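Local coordinates for DNA primase (Aquifex aeolicus, PDB 2AU3), which probably synthesises the short RNA primers that DNA polymerase extends during DNA replication, as a zinc-binding primase with an RNA polymerase core, at residues Ala166-Leu174 against Asn218-Lys226; Leu312-Leu323 against Leu341-Phe352. One frame throughout, in Å; residues are numbered along the deposited sequence.

Contact 1 (166-174 against 218-226) and contact 2 (312-323 against 341-352) lie on opposite sides of the chain's centre. Their centres are 35 Å apart and their nearest atoms about 16 Å apart, so neither touches the other, and contact 1 closes along the chain before contact 2 opens. Contact 1 joins the turn between helix 164-168 and strand 173-174 to the loop after strand 216-218, away from the annotated sites. One side of contact 2, 312-323, belongs to the Toprim region: the side chain of Leu323 is about 5 Å from that of Asp295 and about 7 Å from that of Glu251, both predicted magnesium ligands. Contact 1 is tied by polar groups and a water, contact 2 mainly by apolar packing.

Contact 1: Ala166-Leu174 against Asn218-Lys226; sequences AYLETKNLL and NSPDSRVFK
The carboxamide of Asn172 is met at OD1 by the hydroxyl of Ser219, whose OG donates over 2.7 Å from a position tilted 27° out of the carbonyl plane. Each of two aromatic rings has a face contact of its own: Tyr167 carries Thr170 OG1 over the centre of one face, 3.6 Å above the plane, and Phe225 receives Ser219 CB on one of its faces, offset toward the rim. Asparagine suits its place because its amide offers both an acceptor, OD1, to Ser219 OG and a donor, ND2, for a weak bond to Tyr167 OH; CG beside the backbone N (chi1 -68°) puts the group there. Ser219 OG also bonds to Phe203 N of strand 200-207, so one small hydroxyl joins the loop to the neighbouring strand. Behind the amide, Thr170 opens an ST turn in which its OG1 accepts from Asn172 N at 3.3 Å. This turn, with Lys171 at positive phi in its middle, leads the chain from the end of helix 164-168 into strand 173-174, which pairs antiparallel with 182-183 in the N-terminal part of the primase catalytic core. The opposing segment is mostly the loop after strand 216-218, an edge strand of a four-stranded antiparallel sheet. Lys171 offers this loop its aliphatic base, and the rigid ring of Pro220 packs tightly there, CG lying 3.3 Å from Lys171 CB. Between the backbones sits a water that donates to Thr170 O at 2.6 Å and to Pro220 O at 2.8 Å while accepting from Ser222 OG, giving two backbone carbonyls a shared partner.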
loop_
_atom_site.group_PDB
_atom_site.type_symbol
_atom_site.label_atom_id
_atom_site.label_comp_id
_atom_site.label_asym_id
_atom_site.label_seq_id
_atom_site.Cartn_x
_atom_site.Cartn_y
_atom_site.Cartn_z
ATOM N N ALA A 166 9.763 -14.046 17.403
ATOM C CA ALA A 166 9.627 -12.706 16.836
ATOM C C ALA A 166 8.263 -12.504 16.189
ATOM O O ALA A 166 7.630 -11.469 16.400
ATOM C CB ALA A 166 10.709 -12.433 15.845
ATOM N N TYR A 167 7.817 -13.475 15.389
ATOM C CA TYR A 167 6.569 -13.308 14.649
ATOM C C TYR A 167 5.370 -13.151 15.584
ATOM O O TYR A 167 4.414 -12.442 15.262
ATOM C CB TYR A 167 6.328 -14.436 13.628
ATOM C CG TYR A 167 5.222 -14.079 12.632
ATOM C CD1 TYR A 167 5.376 -12.993 11.765
ATOM C CD2 TYR A 167 4.015 -14.780 12.601
ATOM C CE1 TYR A 167 4.374 -12.620 10.858
ATOM C CE2 TYR A 167 2.988 -14.407 11.695
ATOM C CZ TYR A 167 3.195 -13.313 10.824
ATOM O OH TYR A 167 2.230 -12.938 9.916
ATOM N N LEU A 168 5.440 -13.810 16.748
ATOM C CA LEU A 168 4.368 -13.778 17.750
ATOM C C LEU A 168 4.104 -12.377 18.272
ATOM O O LEU A 168 2.978 -12.053 18.625
ATOM C CB LEU A 168 4.689 -14.731 18.926
ATOM C CG LEU A 168 4.526 -16.237 18.655
ATOM C CD1 LEU A 168 5.196 -17.118 19.740
ATOM C CD2 LEU A 168 3.039 -16.625 18.467
ATOM N N GLU A 169 5.139 -11.539 18.306
ATOM C CA GLU A 169 4.972 -10.129 18.630
ATOM C C GLU A 169 4.061 -9.349 17.657
ATOM O O GLU A 169 3.625 -8.248 17.989
ATOM C CB GLU A 169 6.334 -9.418 18.733
ATOM C CG GLU A 169 7.211 -9.886 19.893
ATOM C CD GLU A 169 6.724 -9.392 21.249
ATOM O OE1 GLU A 169 6.088 -8.309 21.305
ATOM O OE2 GLU A 169 6.973 -10.088 22.260
ATOM N N THR A 170 3.801 -9.894 16.467
ATOM C CA THR A 170 2.914 -9.202 15.491
ATOM C C THR A 170 1.433 -9.436 15.757
ATOM O O THR A 170 0.590 -8.684 15.265
ATOM C CB THR A 170 3.202 -9.614 14.041
ATOM O OG1 THR A 170 2.963 -11.020 13.884
ATOM C CG2 THR A 170 4.686 -9.417 13.680
ATOM N N LYS A 171 1.135 -10.494 16.509
ATOM C CA LYS A 171 -0.236 -10.963 16.748
ATOM C C LYS A 171 -0.954 -11.476 15.488
ATOM O O LYS A 171 -2.193 -11.547 15.443
ATOM C CB LYS A 171 -1.078 -9.907 17.491
ATOM C CG LYS A 171 -0.539 -9.572 18.880
ATOM C CD LYS A 171 0.015 -8.173 18.913
ATOM C CE LYS A 171 -0.658 -7.340 19.977
ATOM N NZ LYS A 171 -1.344 -6.179 19.349
ATOM N N ASN A 172 -0.170 -11.833 14.475
ATOM C CA ASN A 172 -0.710 -12.422 13.261
ATOM C C ASN A 172 -0.896 -13.912 13.410
ATOM O O ASN A 172 -1.311 -14.593 12.473
ATOM C CB ASN A 172 0.176 -12.104 12.053
ATOM C CG ASN A 172 0.141 -10.646 11.688
ATOM O OD1 ASN A 172 -0.904 -10.007 11.752
ATOM N ND2 ASN A 172 1.287 -10.104 11.335
ATOM N N LEU A 173 -0.575 -14.402 14.602
ATOM C CA LEU A 173 -0.711 -15.811 14.974
ATOM C C LEU A 173 -1.526 -15.957 16.257
ATOM O O LEU A 173 -1.188 -15.370 17.281
ATOM C CB LEU A 173 0.671 -16.404 15.218
ATOM C CG LEU A 173 1.012 -17.666 14.458
ATOM C CD1 LEU A 173 0.657 -17.482 13.008
ATOM C CD2 LEU A 173 2.485 -18.014 14.652
ATOM N N LEU A 174 -2.591 -16.746 16.188
ATOM C CA LEU A 174 -3.370 -17.117 17.359
ATOM C C LEU A 174 -2.795 -18.393 17.992
ATOM O O LEU A 174 -2.179 -19.213 17.303
ATOM C CB LEU A 174 -4.826 -17.357 16.954
ATOM C CG LEU A 174 -5.635 -16.151 16.463
ATOM C CD1 LEU A 174 -6.361 -16.484 15.167
ATOM C CD2 LEU A 174 -6.632 -15.733 17.533
ATOM N N ASN A 218 -7.445 -7.221 9.091
ATOM C CA ASN A 218 -6.076 -6.709 9.089
ATOM C C ASN A 218 -5.352 -7.297 10.266
ATOM O O ASN A 218 -5.981 -7.758 11.221
ATOM C CB ASN A 218 -6.066 -5.210 9.330
ATOM C CG ASN A 218 -6.562 -4.439 8.174
ATOM O OD1 ASN A 218 -6.078 -4.610 7.051
ATOM N ND2 ASN A 218 -7.530 -3.560 8.421
ATOM N N SER A 219 -4.029 -7.239 10.213
ATOM C CA SER A 219 -3.216 -7.424 11.392
ATOM C C SER A 219 -3.743 -6.503 12.526
ATOM O O SER A 219 -4.176 -5.390 12.276
ATOM C CB SER A 219 -1.761 -7.092 11.048
ATOM O OG SER A 219 -1.298 -7.981 10.038
ATOM N N PRO A 220 -3.743 -6.976 13.756
ATOM C CA PRO A 220 -4.146 -6.120 14.886
ATOM C C PRO A 220 -3.066 -5.049 15.131
ATOM O O PRO A 220 -1.908 -5.254 14.752
ATOM C CB PRO A 220 -4.226 -7.096 16.058
ATOM C CG PRO A 220 -3.331 -8.276 15.639
ATOM C CD PRO A 220 -3.376 -8.348 14.158
ATOM N N ASP A 221 -3.418 -3.921 15.724
ATOM C CA ASP A 221 -2.384 -2.903 15.964
ATOM C C ASP A 221 -1.334 -3.435 16.912
ATOM O O ASP A 221 -1.610 -4.326 17.723
ATOM C CB ASP A 221 -2.978 -1.600 16.476
ATOM C CG ASP A 221 -3.486 -0.706 15.334
ATOM O OD1 ASP A 221 -3.432 -1.133 14.147
ATOM O OD2 ASP A 221 -3.961 0.428 15.533
ATOM N N SER A 222 -0.124 -2.908 16.789
ATOM C CA SER A 222 1.003 -3.390 17.580
ATOM C C SER A 222 2.116 -2.378 17.442
ATOM O O SER A 222 1.931 -1.325 16.818
ATOM C CB SER A 222 1.466 -4.749 17.067
ATOM O OG SER A 222 1.947 -4.661 15.729
ATOM N N ARG A 223 3.274 -2.689 18.011
ATOM C CA ARG A 223 4.438 -1.834 17.839
ATOM C C ARG A 223 4.771 -1.583 16.375
ATOM O O ARG A 223 5.065 -0.457 15.999
ATOM C CB ARG A 223 5.663 -2.425 18.541
ATOM C CG ARG A 223 6.743 -1.390 18.860
ATOM C CD ARG A 223 7.892 -1.946 19.729
ATOM N NE ARG A 223 8.490 -3.136 19.111
ATOM C CZ ARG A 223 9.427 -3.103 18.166
ATOM N NH1 ARG A 223 9.911 -1.942 17.736
ATOM N NH2 ARG A 223 9.898 -4.235 17.660
ATOM N N VAL A 224 4.738 -2.638 15.565
ATOM C CA VAL A 224 5.189 -2.564 14.173
ATOM C C VAL A 224 4.088 -2.060 13.217
ATOM O O VAL A 224 4.390 -1.431 12.203
ATOM C CB VAL A 224 5.796 -3.933 13.686
ATOM C CG1 VAL A 224 4.720 -5.002 13.415
ATOM C CG2 VAL A 224 6.681 -3.742 12.452
ATOM N N PHE A 225 2.822 -2.317 13.562
ATOM C CA PHE A 225 1.704 -2.051 12.651
ATOM C C PHE A 225 0.649 -1.108 13.281
ATOM O O PHE A 225 0.013 -1.443 14.283
ATOM C CB PHE A 225 1.067 -3.392 12.225
ATOM C CG PHE A 225 -0.106 -3.247 11.289
ATOM C CD1 PHE A 225 0.098 -2.982 9.949
ATOM C CD2 PHE A 225 -1.412 -3.370 11.758
ATOM C CE1 PHE A 225 -0.994 -2.825 9.079
ATOM C CE2 PHE A 225 -2.492 -3.223 10.915
ATOM C CZ PHE A 225 -2.292 -2.962 9.574
ATOM N N LYS A 226 0.477 0.080 12.702
ATOM C CA LYS A 226 -0.629 0.950 13.107
ATOM C C LYS A 226 -1.458 1.312 11.882
ATOM O O LYS A 226 -0.990 2.063 11.014
ATOM C CB LYS A 226 -0.114 2.213 13.810
ATOM C CG LYS A 226 1.055 1.982 14.810
ATOM C CD LYS A 226 0.643 2.293 16.238
ATOM C CE LYS A 226 1.756 1.961 17.266
ATOM N NZ LYS A 226 3.079 2.589 16.974
HETATM O O HOH W 1 0.658 -6.334 14.158
#

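Contact 2: Leu312-Leu323 against Leu341-Phe352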
loop_
_atom_site.group_PDB
_atom_site.type_symbol
_atom_site.label_atom_id
_atom_site.label_comp_id
_atom_site.label_asym_id
_atom_site.label_seq_id
_atom_site.Cartn_x
_atom_site.Cartn_y
_atom_site.Cartn_z
ATOM N N LEU A 312 -8.531 18.714 3.709
ATOM C CA LEU A 312 -8.430 20.172 3.804
ATOM C C LEU A 312 -7.529 20.600 4.966
ATOM O O LEU A 312 -6.642 21.421 4.776
ATOM C CB LEU A 312 -9.813 20.846 3.854
ATOM C CG LEU A 312 -10.686 20.655 2.611
ATOM C CD1 LEU A 312 -12.103 21.215 2.831
ATOM C CD2 LEU A 312 -10.032 21.275 1.351
ATOM N N SER A 313 -7.717 20.000 6.145
ATOM C CA SER A 313 -6.924 20.348 7.327
ATOM C C SER A 313 -5.437 20.109 7.099
ATOM O O SER A 313 -4.594 20.851 7.617
ATOM C CB SER A 313 -7.374 19.547 8.547
ATOM O OG SER A 313 -8.748 19.738 8.773
ATOM N N ALA A 314 -5.124 19.069 6.327
ATOM C CA ALA A 314 -3.743 18.735 6.035
ATOM C C ALA A 314 -3.201 19.606 4.912
ATOM O O ALA A 314 -2.048 19.472 4.548
ATOM C CB ALA A 314 -3.618 17.267 5.686
ATOM N N GLY A 315 -4.035 20.495 4.369
ATOM C CA GLY A 315 -3.583 21.491 3.403
ATOM C C GLY A 315 -3.564 20.987 1.965
ATOM O O GLY A 315 -2.805 21.458 1.112
ATOM N N VAL A 316 -4.403 20.013 1.692
ATOM C CA VAL A 316 -4.482 19.474 0.363
ATOM C C VAL A 316 -5.690 20.103 -0.346
ATOM O O VAL A 316 -6.710 20.349 0.282
ATOM C CB VAL A 316 -4.588 17.931 0.412
ATOM C CG1 VAL A 316 -4.677 17.356 -0.963
ATOM C CG2 VAL A 316 -3.352 17.350 1.135
ATOM N N GLU A 317 -5.559 20.359 -1.641
ATOM C CA GLU A 317 -6.708 20.715 -2.477
ATOM C C GLU A 317 -7.414 19.448 -2.909
ATOM O O GLU A 317 -6.779 18.488 -3.352
ATOM C CB GLU A 317 -6.255 21.399 -3.744
ATOM C CG GLU A 317 -5.743 22.803 -3.585
ATOM C CD GLU A 317 -5.882 23.528 -4.898
ATOM O OE1 GLU A 317 -5.190 23.126 -5.878
ATOM O OE2 GLU A 317 -6.728 24.442 -4.965
ATOM N N VAL A 318 -8.725 19.457 -2.804
ATOM C CA VAL A 318 -9.506 18.242 -2.978
ATOM C C VAL A 318 -10.359 18.359 -4.232
ATOM O O VAL A 318 -10.967 19.414 -4.474
ATOM C CB VAL A 318 -10.390 17.996 -1.744
ATOM C CG1 VAL A 318 -11.312 16.847 -1.978
ATOM C CG2 VAL A 318 -9.519 17.731 -0.492
ATOM N N TYR A 319 -10.370 17.280 -5.025
ATOM C CA TYR A 319 -11.170 17.136 -6.245
ATOM C C TYR A 319 -12.012 15.858 -6.189
ATOM O O TYR A 319 -11.534 14.774 -6.557
ATOM C CB TYR A 319 -10.251 17.004 -7.441
ATOM C CG TYR A 319 -9.397 18.204 -7.720
ATOM C CD1 TYR A 319 -9.638 18.997 -8.833
ATOM C CD2 TYR A 319 -8.355 18.556 -6.867
ATOM C CE1 TYR A 319 -8.851 20.105 -9.110
ATOM C CE2 TYR A 319 -7.547 19.638 -7.141
ATOM C CZ TYR A 319 -7.810 20.417 -8.259
ATOM O OH TYR A 319 -7.051 21.529 -8.509
ATOM N N PRO A 320 -13.250 15.966 -5.701
ATOM C CA PRO A 320 -14.155 14.818 -5.674
ATOM C C PRO A 320 -14.471 14.297 -7.073
ATOM O O PRO A 320 -14.778 15.041 -7.994
ATOM C CB PRO A 320 -15.427 15.391 -5.019
ATOM C CG PRO A 320 -14.896 16.549 -4.184
ATOM C CD PRO A 320 -13.865 17.179 -5.111
ATOM N N VAL A 321 -14.424 12.984 -7.219
ATOM C CA VAL A 321 -14.713 12.397 -8.515
ATOM C C VAL A 321 -15.958 11.595 -8.271
ATOM O O VAL A 321 -15.967 10.719 -7.406
ATOM C CB VAL A 321 -13.578 11.475 -9.003
ATOM C CG1 VAL A 321 -13.870 10.907 -10.418
ATOM C CG2 VAL A 321 -12.221 12.237 -8.994
ATOM N N TYR A 322 -16.999 11.938 -9.015
ATOM C CA TYR A 322 -18.308 11.316 -8.893
ATOM C C TYR A 322 -18.502 10.263 -9.957
ATOM O O TYR A 322 -18.706 10.586 -11.134
ATOM C CB TYR A 322 -19.400 12.378 -9.045
ATOM C CG TYR A 322 -19.288 13.452 -7.989
ATOM C CD1 TYR A 322 -19.562 13.166 -6.655
ATOM C CD2 TYR A 322 -18.835 14.728 -8.309
ATOM C CE1 TYR A 322 -19.438 14.172 -5.650
ATOM C CE2 TYR A 322 -18.706 15.726 -7.323
ATOM C CZ TYR A 322 -19.003 15.436 -6.003
ATOM O OH TYR A 322 -18.859 16.418 -5.029
ATOM N N LEU A 323 -18.428 9.014 -9.537
ATOM C CA LEU A 323 -18.904 7.893 -10.339
ATOM C C LEU A 323 -20.427 7.928 -10.461
ATOM O O LEU A 323 -21.125 8.331 -9.513
ATOM C CB LEU A 323 -18.484 6.589 -9.688
ATOM C CG LEU A 323 -16.985 6.292 -9.739
ATOM C CD1 LEU A 323 -16.687 5.091 -8.870
ATOM C CD2 LEU A 323 -16.563 6.053 -11.176
ATOM N N LEU A 341 -12.080 6.325 -17.326
ATOM C CA LEU A 341 -11.915 6.654 -15.910
ATOM C C LEU A 341 -10.873 7.774 -15.728
ATOM O O LEU A 341 -11.076 8.697 -14.947
ATOM C CB LEU A 341 -11.553 5.423 -15.076
ATOM C CG LEU A 341 -11.314 5.697 -13.600
ATOM C CD1 LEU A 341 -12.577 6.329 -12.960
ATOM C CD2 LEU A 341 -10.861 4.425 -12.804
ATOM N N ARG A 342 -9.775 7.693 -16.466
ATOM C CA ARG A 342 -8.761 8.752 -16.461
ATOM C C ARG A 342 -9.390 10.085 -16.853
ATOM O O ARG A 342 -9.160 11.122 -16.190
ATOM C CB ARG A 342 -7.629 8.421 -17.429
ATOM C CG ARG A 342 -6.522 7.563 -16.876
ATOM C CD ARG A 342 -5.212 7.636 -17.680
ATOM N NE ARG A 342 -4.469 6.388 -17.559
ATOM C CZ ARG A 342 -3.240 6.174 -18.035
ATOM N NH1 ARG A 342 -2.570 7.140 -18.665
ATOM N NH2 ARG A 342 -2.673 4.985 -17.866
ATOM N N ARG A 343 -10.207 10.059 -17.907
ATOM C CA ARG A 343 -10.902 11.262 -18.318
ATOM C C ARG A 343 -11.891 11.795 -17.256
ATOM O O ARG A 343 -11.948 13.010 -17.014
ATOM C CB ARG A 343 -11.568 11.066 -19.684
ATOM C CG ARG A 343 -10.554 10.671 -20.808
ATOM C CD ARG A 343 -9.543 11.772 -21.165
ATOM N NE ARG A 343 -10.198 13.081 -21.331
ATOM C CZ ARG A 343 -10.759 13.518 -22.459
ATOM N NH1 ARG A 343 -10.752 12.766 -23.552
ATOM N NH2 ARG A 343 -11.343 14.716 -22.490
ATOM N N LEU A 344 -12.670 10.905 -16.639
ATOM C CA LEU A 344 -13.603 11.308 -15.567
ATOM C C LEU A 344 -12.842 12.034 -14.441
ATOM O O LEU A 344 -13.265 13.090 -13.921
ATOM C CB LEU A 344 -14.305 10.078 -14.985
ATOM C CG LEU A 344 -15.393 10.408 -13.926
ATOM C CD1 LEU A 344 -16.563 11.118 -14.605
ATOM C CD2 LEU A 344 -15.881 9.154 -13.225
ATOM N N ILE A 345 -11.722 11.434 -14.056
ATOM C CA ILE A 345 -10.911 11.947 -12.984
ATOM C C ILE A 345 -10.411 13.349 -13.362
ATOM O O ILE A 345 -10.641 14.319 -12.624
ATOM C CB ILE A 345 -9.766 10.953 -12.679
ATOM C CG1 ILE A 345 -10.331 9.718 -11.967
ATOM C CG2 ILE A 345 -8.647 11.628 -11.835
ATOM C CD1 ILE A 345 -9.348 8.536 -11.862
ATOM N N ASN A 346 -9.799 13.459 -14.540
ATOM C CA ASN A 346 -9.374 14.760 -15.057
ATOM C C ASN A 346 -10.455 15.852 -15.186
ATOM O O ASN A 346 -10.201 17.038 -14.869
ATOM C CB ASN A 346 -8.620 14.592 -16.380
ATOM C CG ASN A 346 -7.968 15.896 -16.849
ATOM O OD1 ASN A 346 -6.925 16.300 -16.327
ATOM N ND2 ASN A 346 -8.590 16.565 -17.832
ATOM N N SER A 347 -11.650 15.457 -15.627
ATOM C CA SER A 347 -12.778 16.378 -15.816
ATOM C C SER A 347 -13.413 16.859 -14.499
ATOM O O SER A 347 -14.246 17.776 -14.502
ATOM C CB SER A 347 -13.860 15.721 -16.683
ATOM O OG SER A 347 -14.706 14.860 -15.896
ATOM N N SER A 348 -13.036 16.220 -13.391
ATOM C CA SER A 348 -13.574 16.541 -12.073
ATOM C C SER A 348 -13.048 17.877 -11.520
ATOM O O SER A 348 -11.842 18.066 -11.385
ATOM C CB SER A 348 -13.278 15.400 -11.098
ATOM O OG SER A 348 -13.941 14.210 -11.497
ATOM N N GLY A 349 -13.960 18.798 -11.223
ATOM C CA GLY A 349 -13.588 20.114 -10.701
ATOM C C GLY A 349 -13.140 20.117 -9.236
ATOM O O GLY A 349 -13.527 19.239 -8.444
ATOM N N GLU A 350 -12.305 21.092 -8.890
ATOM C CA GLU A 350 -11.893 21.327 -7.504
ATOM C C GLU A 350 -13.102 21.618 -6.604
ATOM O O GLU A 350 -14.079 22.199 -7.051
ATOM C CB GLU A 350 -10.872 22.462 -7.439
ATOM C CG GLU A 350 -10.230 22.660 -6.068
ATOM C CD GLU A 350 -10.986 23.667 -5.217
ATOM O OE1 GLU A 350 -11.567 24.605 -5.792
ATOM O OE2 GLU A 350 -11.015 23.512 -3.982
ATOM N N LEU A 351 -13.036 21.162 -5.355
ATOM C CA LEU A 351 -14.145 21.274 -4.402
ATOM C C LEU A 351 -14.836 22.675 -4.394
ATOM O O LEU A 351 -16.033 22.795 -4.645
ATOM C CB LEU A 351 -13.642 20.944 -2.989
ATOM C CG LEU A 351 -14.678 21.025 -1.863
ATOM C CD1 LEU A 351 -15.699 19.904 -2.047
ATOM C CD2 LEU A 351 -13.994 20.937 -0.488
ATOM N N PHE A 352 -14.082 23.718 -4.082
ATOM C CA PHE A 352 -14.689 25.037 -3.845
ATOM C C PHE A 352 -15.135 25.692 -5.149
ATOM O O PHE A 352 -16.167 26.363 -5.197
ATOM C CB PHE A 352 -13.734 25.948 -3.074
ATOM C CG PHE A 352 -13.543 25.527 -1.641
ATOM C CD1 PHE A 352 -14.557 25.713 -0.714
ATOM C CD2 PHE A 352 -12.351 24.907 -1.229
ATOM C CE1 PHE A 352 -14.388 25.292 0.637
ATOM C CE2 PHE A 352 -12.167 24.498 0.123
ATOM C CZ PHE A 352 -13.187 24.691 1.043
HETATM O O HOH W 2 -9.865 21.968 -2.143
HETATM O O HOH W 3 -15.619 17.581 -8.096
HETATM O O HOH W 4 -16.488 14.320 -10.981
#
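Segment 348-351 runs beside strand 317-321, bringing the CA atoms of Tyr319 and Glu350 to 4.4 Å, and one nearly straight backbone bond joins the two segments, Leu351 N to Val318 O at 2.8 Å (161°). The Tyr319 ring rests against this segment: Glu350 CB makes a CH-pi contact over one face, 3.9 Å from the centroid, and Ser348 O comes to its edge in plane. Tyr319 also stacks with the ring of Tyr291, which makes a broad aromatic apt here. With an alanine in place of Tyr319, Glu350 CB would probably lose the face it packs on and a gap would open beside Ser348 and Gly349. Glu350 is the N-cap of helix 351-358; with CG anti to its backbone N (chi1 -172°) and a bend at chi2, the carboxylate turns back so that OE2 accepts from Phe352 N, from above its plane, and OE1 from Glu353 N. A water links OE2 onward to Val318 N. Farther along, Val321 CG1 packs on Leu344 CG at 3.9 Å, on Ile345 CG1 and on Ser348 OG, a branched residue filling the angle between strand and helix 338-347. Ser347 OG and Ser348 OG reach Leu344 O from opposite faces of its carbonyl plane, two hydroxyls that add to the backbone bonds of the last turn. At the other end Leu312 CD1 meets Leu351 CD2 at 3.8 Å, and Leu312 CD2 touches Phe352 CE2. Leu323 CD2 lies on Leu344 CD2, near the predicted magnesium ligand Asp295. The arrangement thus packs helix 338-347 and the start of helix 351-358 against 317-321, an edge strand of the alpha/beta Toprim sheet, beside 289-293.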